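Local coordinates for probable quinone reductase Qor (NADPH:quinone reductase) (Zeta-crystallin homolog protein) (Mycobacterium tuberculosis, PDB 4RVU), which binds NADPH and probably passes electrons from it to quinones, as a member of the zeta-crystallin-like quinone reductases, at residues 109-118 and 283-291; 119-127 and 300-308. One frame throughout, in Å; residues are numbered along the deposited sequence.

Both contacts are partly buried and use two runs of chain: residues 109-127 cross from strand 111-113 into helix 120-140, while residues 283-308 cross from helix 280-295 to strand 303-308. Contact 1 sets a helix against strand 111-113 and the loop after it; contact 2 reverses the roles, with the strand side coming from 300-308. In contact 1 the direct contacts are van der Waals and CH-pi, two phenylalanine rings against backbone, leucine, alanine and proline. Contact 2 combines a buried patch around Val301 with the more exposed Glu121-Arg306 salt bridge. The two meet where Leu290 packs on Ala126 and Leu127, and Val114 on Ala123, so helix 120-140 is common ground.

Contact 1. Residues 109-118 and 283-291; sequences SLTAKVPDDV and FSWRAAELF
Phe283 and Phe291, two turns apart on helix 283-291, carry the contact through aromatic CH-pi packing. The Phe283 ring lies flat over the chain of segment 109-118: Leu110 CA sits 3.8 Å from the ring centroid, 5° off its normal. With CG anti to the backbone N (chi1 165°), the ring is directed onto this backbone, where a broad flat side chain suits a run of peptide groups. Pro115 CD stands over the centre of the Phe291 ring, 3.7 Å from its centroid; proline suits the place because its CH groups next to nitrogen are good CH-pi donors.

Among aliphatic contacts, Leu110 CD2 reaches Phe283 CB at 3.7 Å. Between the bulky rings, the methyls of Ala112 and Ala287 are small enough to meet directly, CB to CB at 4.1 Å. Ala112 CB also lies at the edge of the Phe291 ring.

The polar link is indirect: one water bridges the segments, 2.7 Å from Ser109 O and 2.9 Å from Ser284 OG.

The contact joins the GroES-like part to helix 280-295, which follows the last strand of the Rossmann-type sheet. Strand 111-113 pairs with strand 90-93, and Val114 and Phe283 both touch helix 120-140, at Ala123 and Leu131.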
# COMPACT_ATOMS: atom_id res chain seq x y z
N SER A 109 16.81 13.20 -21.05
CA SER A 109 16.47 13.42 -19.64
C SER A 109 16.46 12.13 -18.81
O SER A 109 16.51 12.17 -17.58
CB SER A 109 15.11 14.12 -19.53
OG SER A 109 14.10 13.32 -20.13
N LEU A 110 16.37 10.99 -19.49
CA LEU A 110 16.40 9.68 -18.82
C LEU A 110 17.63 8.88 -19.24
O LEU A 110 17.58 7.65 -19.36
CB LEU A 110 15.11 8.90 -19.14
CG LEU A 110 13.81 9.60 -18.73
CD1 LEU A 110 12.65 8.72 -19.10
CD2 LEU A 110 13.78 9.93 -17.25
N THR A 111 18.72 9.60 -19.48
CA THR A 111 20.01 9.00 -19.83
C THR A 111 21.06 9.57 -18.89
O THR A 111 21.10 10.78 -18.65
CB THR A 111 20.39 9.32 -21.28
OG1 THR A 111 19.40 8.77 -22.17
CG2 THR A 111 21.74 8.71 -21.63
N ALA A 112 21.93 8.71 -18.37
CA ALA A 112 23.00 9.17 -17.48
C ALA A 112 24.36 8.96 -18.11
O ALA A 112 24.58 7.97 -18.82
CB ALA A 112 22.94 8.42 -16.15
N LYS A 113 25.28 9.88 -17.84
CA LYS A 113 26.68 9.67 -18.21
C LYS A 113 27.26 8.57 -17.35
O LYS A 113 27.02 8.53 -16.15
CB LYS A 113 27.50 10.95 -18.01
CG LYS A 113 27.20 12.06 -19.02
CD LYS A 113 27.97 13.34 -18.67
CE LYS A 113 27.67 14.46 -19.66
NZ LYS A 113 28.48 15.69 -19.39
N VAL A 114 28.04 7.68 -17.97
CA VAL A 114 28.70 6.61 -17.24
C VAL A 114 30.03 7.14 -16.71
O VAL A 114 30.76 7.80 -17.43
CB VAL A 114 28.93 5.39 -18.16
CG1 VAL A 114 29.59 4.25 -17.40
CG2 VAL A 114 27.60 4.94 -18.77
N PRO A 115 30.32 6.88 -15.42
CA PRO A 115 31.59 7.31 -14.82
C PRO A 115 32.76 6.64 -15.55
O PRO A 115 32.61 5.54 -16.09
CB PRO A 115 31.48 6.79 -13.38
CG PRO A 115 30.01 6.71 -13.12
CD PRO A 115 29.43 6.25 -14.43
N ASP A 116 33.92 7.30 -15.57
CA ASP A 116 35.03 6.78 -16.35
C ASP A 116 35.59 5.45 -15.84
O ASP A 116 36.26 4.73 -16.58
CB ASP A 116 36.15 7.82 -16.45
CG ASP A 116 35.79 8.98 -17.35
OD1 ASP A 116 34.94 8.81 -18.26
OD2 ASP A 116 36.37 10.07 -17.16
N ASP A 117 35.31 5.11 -14.58
CA ASP A 117 35.82 3.87 -13.99
C ASP A 117 34.82 2.71 -14.06
O ASP A 117 35.06 1.64 -13.48
CB ASP A 117 36.26 4.10 -12.54
CG ASP A 117 35.09 4.47 -11.64
OD1 ASP A 117 34.19 5.21 -12.08
OD2 ASP A 117 35.08 4.01 -10.49
N VAL A 118 33.71 2.91 -14.75
CA VAL A 118 32.67 1.89 -14.89
C VAL A 118 32.62 1.41 -16.34
O VAL A 118 32.51 2.23 -17.27
CB VAL A 118 31.29 2.45 -14.46
CG1 VAL A 118 30.18 1.40 -14.68
CG2 VAL A 118 31.32 2.88 -13.00
N PHE A 283 15.25 11.24 -12.07
CA PHE A 283 16.09 10.22 -12.68
C PHE A 283 17.56 10.45 -12.32
O PHE A 283 18.28 9.51 -11.95
CB PHE A 283 15.91 10.20 -14.20
CG PHE A 283 16.99 9.45 -14.91
CD1 PHE A 283 16.88 8.08 -15.11
CD2 PHE A 283 18.13 10.10 -15.37
CE1 PHE A 283 17.89 7.37 -15.74
CE2 PHE A 283 19.15 9.39 -16.00
CZ PHE A 283 19.03 8.02 -16.18
N SER A 284 18.00 11.70 -12.41
CA SER A 284 19.41 12.01 -12.17
C SER A 284 19.79 11.77 -10.72
O SER A 284 20.92 11.37 -10.44
CB SER A 284 19.73 13.45 -12.57
OG SER A 284 19.79 13.59 -13.97
N TRP A 285 18.86 12.02 -9.81
CA TRP A 285 19.09 11.80 -8.39
C TRP A 285 19.31 10.32 -8.10
O TRP A 285 20.29 9.95 -7.45
CB TRP A 285 17.91 12.35 -7.58
CG TRP A 285 17.85 11.84 -6.18
CD1 TRP A 285 18.82 11.96 -5.22
CD2 TRP A 285 16.76 11.14 -5.56
NE1 TRP A 285 18.40 11.37 -4.05
CE2 TRP A 285 17.14 10.86 -4.23
CE3 TRP A 285 15.50 10.72 -6.00
CZ2 TRP A 285 16.30 10.17 -3.34
CZ3 TRP A 285 14.67 10.04 -5.12
CH2 TRP A 285 15.08 9.78 -3.81
N ARG A 286 18.40 9.47 -8.59
CA ARG A 286 18.54 8.03 -8.40
C ARG A 286 19.78 7.45 -9.08
O ARG A 286 20.48 6.60 -8.51
CB ARG A 286 17.28 7.30 -8.90
CG ARG A 286 15.98 7.79 -8.25
CD ARG A 286 14.85 6.78 -8.41
NE ARG A 286 13.57 7.34 -7.99
CZ ARG A 286 13.10 7.31 -6.75
NH1 ARG A 286 11.92 7.86 -6.47
NH2 ARG A 286 13.80 6.73 -5.78
N ALA A 287 20.06 7.90 -10.30
CA ALA A 287 21.23 7.41 -11.03
C ALA A 287 22.52 7.78 -10.29
O ALA A 287 23.43 6.97 -10.17
CB ALA A 287 21.24 7.97 -12.44
N ALA A 288 22.58 9.00 -9.78
CA ALA A 288 23.74 9.45 -9.01
C ALA A 288 23.93 8.65 -7.71
O ALA A 288 25.06 8.26 -7.39
CB ALA A 288 23.65 10.94 -8.72
N GLU A 289 22.85 8.41 -6.97
CA GLU A 289 22.96 7.58 -5.76
C GLU A 289 23.39 6.16 -6.11
O GLU A 289 24.15 5.53 -5.37
CB GLU A 289 21.66 7.60 -4.93
CG GLU A 289 21.23 8.99 -4.46
CD GLU A 289 20.48 8.99 -3.12
OE1 GLU A 289 19.87 7.96 -2.75
OE2 GLU A 289 20.50 10.04 -2.43
N LEU A 290 22.91 5.64 -7.24
CA LEU A 290 23.36 4.32 -7.71
C LEU A 290 24.86 4.28 -8.01
O LEU A 290 25.58 3.37 -7.56
CB LEU A 290 22.57 3.86 -8.94
CG LEU A 290 23.04 2.58 -9.64
CD1 LEU A 290 22.90 1.36 -8.72
CD2 LEU A 290 22.28 2.36 -10.94
N PHE A 291 25.35 5.26 -8.76
CA PHE A 291 26.78 5.26 -9.10
C PHE A 291 27.65 5.59 -7.89
O PHE A 291 28.79 5.12 -7.80
CB PHE A 291 27.09 6.18 -10.29
CG PHE A 291 26.68 5.59 -11.61
CD1 PHE A 291 27.22 4.39 -12.05
CD2 PHE A 291 25.74 6.23 -12.41
CE1 PHE A 291 26.84 3.84 -13.26
CE2 PHE A 291 25.34 5.69 -13.62
CZ PHE A 291 25.89 4.49 -14.05
O HOH W 1 18.37 13.82 -16.47

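Contact 2. Residues 119-127 and 300-308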
# COMPACT_ATOMS: atom_id res chain seq x y z
N THR A 119 32.73 0.10 -16.56
CA THR A 119 32.67 -0.43 -17.91
C THR A 119 31.26 -0.37 -18.46
O THR A 119 30.27 -0.28 -17.70
CB THR A 119 33.14 -1.89 -18.03
OG1 THR A 119 32.23 -2.73 -17.31
CG2 THR A 119 34.56 -2.07 -17.49
N SER A 120 31.15 -0.43 -19.78
CA SER A 120 29.85 -0.37 -20.42
C SER A 120 29.01 -1.60 -20.07
O SER A 120 27.79 -1.48 -19.90
CB SER A 120 30.02 -0.21 -21.93
OG SER A 120 30.70 1.00 -22.22
N GLU A 121 29.65 -2.76 -19.96
CA GLU A 121 28.95 -3.98 -19.55
C GLU A 121 28.35 -3.86 -18.16
O GLU A 121 27.20 -4.26 -17.92
CB GLU A 121 29.90 -5.18 -19.53
CG GLU A 121 30.20 -5.80 -20.87
CD GLU A 121 31.07 -7.03 -20.70
OE1 GLU A 121 31.73 -7.15 -19.64
OE2 GLU A 121 31.11 -7.86 -21.63
N VAL A 122 29.13 -3.33 -17.22
CA VAL A 122 28.62 -3.13 -15.86
C VAL A 122 27.49 -2.11 -15.85
O VAL A 122 26.47 -2.32 -15.20
CB VAL A 122 29.75 -2.73 -14.88
CG1 VAL A 122 29.17 -2.28 -13.56
CG2 VAL A 122 30.68 -3.93 -14.66
N ALA A 123 27.64 -1.01 -16.59
CA ALA A 123 26.57 -0.01 -16.68
C ALA A 123 25.25 -0.60 -17.19
O ALA A 123 24.17 -0.29 -16.67
CB ALA A 123 27.01 1.17 -17.55
N ALA A 124 25.33 -1.46 -18.20
CA ALA A 124 24.12 -2.06 -18.78
C ALA A 124 23.62 -3.22 -17.93
O ALA A 124 22.53 -3.75 -18.16
CB ALA A 124 24.37 -2.53 -20.22
N SER A 125 24.43 -3.61 -16.96
CA SER A 125 24.01 -4.58 -15.96
C SER A 125 23.31 -3.88 -14.80
O SER A 125 22.49 -4.47 -14.11
CB SER A 125 25.22 -5.33 -15.40
OG SER A 125 25.74 -6.25 -16.34
N ALA A 126 23.64 -2.61 -14.61
CA ALA A 126 23.34 -1.93 -13.34
C ALA A 126 22.17 -0.95 -13.38
O ALA A 126 21.45 -0.83 -12.40
CB ALA A 126 24.59 -1.20 -12.83
N LEU A 127 21.99 -0.23 -14.49
CA LEU A 127 21.07 0.92 -14.46
C LEU A 127 19.59 0.63 -14.22
O LEU A 127 19.03 1.10 -13.24
CB LEU A 127 21.23 1.81 -15.71
CG LEU A 127 20.46 3.13 -15.50
CD1 LEU A 127 21.15 4.03 -14.46
CD2 LEU A 127 20.20 3.90 -16.80
N THR A 300 28.34 -3.98 -5.58
CA THR A 300 29.15 -4.34 -6.74
C THR A 300 28.26 -5.09 -7.72
O THR A 300 27.74 -6.16 -7.40
CB THR A 300 30.36 -5.21 -6.35
OG1 THR A 300 31.23 -4.46 -5.49
CG2 THR A 300 31.15 -5.66 -7.60
N VAL A 301 28.05 -4.53 -8.91
CA VAL A 301 27.18 -5.15 -9.89
C VAL A 301 28.01 -6.00 -10.83
O VAL A 301 28.76 -5.46 -11.66
CB VAL A 301 26.39 -4.12 -10.70
CG1 VAL A 301 25.49 -4.82 -11.72
CG2 VAL A 301 25.55 -3.25 -9.76
N ALA A 302 27.90 -7.31 -10.70
CA ALA A 302 28.69 -8.22 -11.54
C ALA A 302 27.97 -8.43 -12.85
O ALA A 302 26.74 -8.30 -12.92
CB ALA A 302 28.90 -9.54 -10.83
N VAL A 303 28.71 -8.75 -13.91
CA VAL A 303 28.07 -9.14 -15.16
C VAL A 303 27.81 -10.64 -15.08
O VAL A 303 28.75 -11.43 -15.20
CB VAL A 303 28.95 -8.82 -16.38
CG1 VAL A 303 28.24 -9.21 -17.67
CG2 VAL A 303 29.31 -7.33 -16.39
N GLY A 304 26.56 -11.03 -14.88
CA GLY A 304 26.23 -12.43 -14.60
C GLY A 304 26.18 -13.35 -15.81
O GLY A 304 26.29 -14.57 -15.68
N GLY A 305 26.03 -12.77 -16.99
CA GLY A 305 26.03 -13.58 -18.20
C GLY A 305 26.11 -12.69 -19.41
O GLY A 305 25.65 -11.55 -19.37
N ARG A 306 26.69 -13.22 -20.48
CA ARG A 306 26.88 -12.46 -21.72
C ARG A 306 26.44 -13.29 -22.91
O ARG A 306 26.71 -14.50 -22.97
CB ARG A 306 28.36 -12.13 -21.91
CG ARG A 306 28.97 -11.29 -20.82
CD ARG A 306 30.46 -11.14 -21.05
NE ARG A 306 31.08 -10.25 -20.08
CZ ARG A 306 31.51 -10.63 -18.88
NH1 ARG A 306 31.38 -11.90 -18.50
NH2 ARG A 306 32.07 -9.75 -18.06
N TYR A 307 25.78 -12.65 -23.86
CA TYR A 307 25.31 -13.29 -25.08
C TYR A 307 25.54 -12.37 -26.26
O TYR A 307 25.45 -11.14 -26.13
CB TYR A 307 23.80 -13.56 -25.00
CG TYR A 307 23.33 -14.41 -23.85
CD1 TYR A 307 23.20 -13.88 -22.57
CD2 TYR A 307 22.98 -15.74 -24.05
CE1 TYR A 307 22.75 -14.66 -21.51
CE2 TYR A 307 22.54 -16.53 -23.00
CZ TYR A 307 22.42 -15.99 -21.74
OH TYR A 307 21.98 -16.77 -20.69
N PRO A 308 25.83 -12.95 -27.43
CA PRO A 308 25.83 -12.12 -28.64
C PRO A 308 24.42 -11.54 -28.85
O PRO A 308 23.43 -12.19 -28.46
CB PRO A 308 26.17 -13.13 -29.75
CG PRO A 308 26.83 -14.31 -29.04
CD PRO A 308 26.13 -14.37 -27.71
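Glu121 and Arg306 form a salt bridge at the exposed side of the contact, where long charged side chains can meet near solvent. The arginine grips the carboxylate side-on: NE lies 2.8 Å from Glu121 OE2, and NH2 lies 3.1 Å from Glu121 OE1, with a weak third bond, NE to OE1. Both main bonds run in the guanidinium plane, but that plane is turned 42° from the carboxylate: OE2 is met from above its plane and OE1 on the syn side, also well out of plane. Val303 CG1 covers one guanidinium face, which probably helps hold its rotation.

Beside this pair the contact is apolar. Buried Val301, with CG1 anti to the backbone N (chi1 180°), sets CG1 on Ser125 CB at 3.7 Å and CG2 on Ala126 CB at 3.8 Å. Val303 CG2 lies 3.9 Å from Glu121 CB. Branched valines suit the extended chain, while small Ser125 and Ala126 let it approach the helix.

Ser125 OG donates to Glu121 O at 2.9 Å, satisfying a polar group among these methyls. Further out, Thr119 N-caps the helix, its OG1 accepting from Val122 N.

The contact sets the start of helix 120-140 on strand 303-308 of the mixed sheet, beside parallel strand 327-331, with Val301 about 10 Å (side chain to ligand) from bound NADPH.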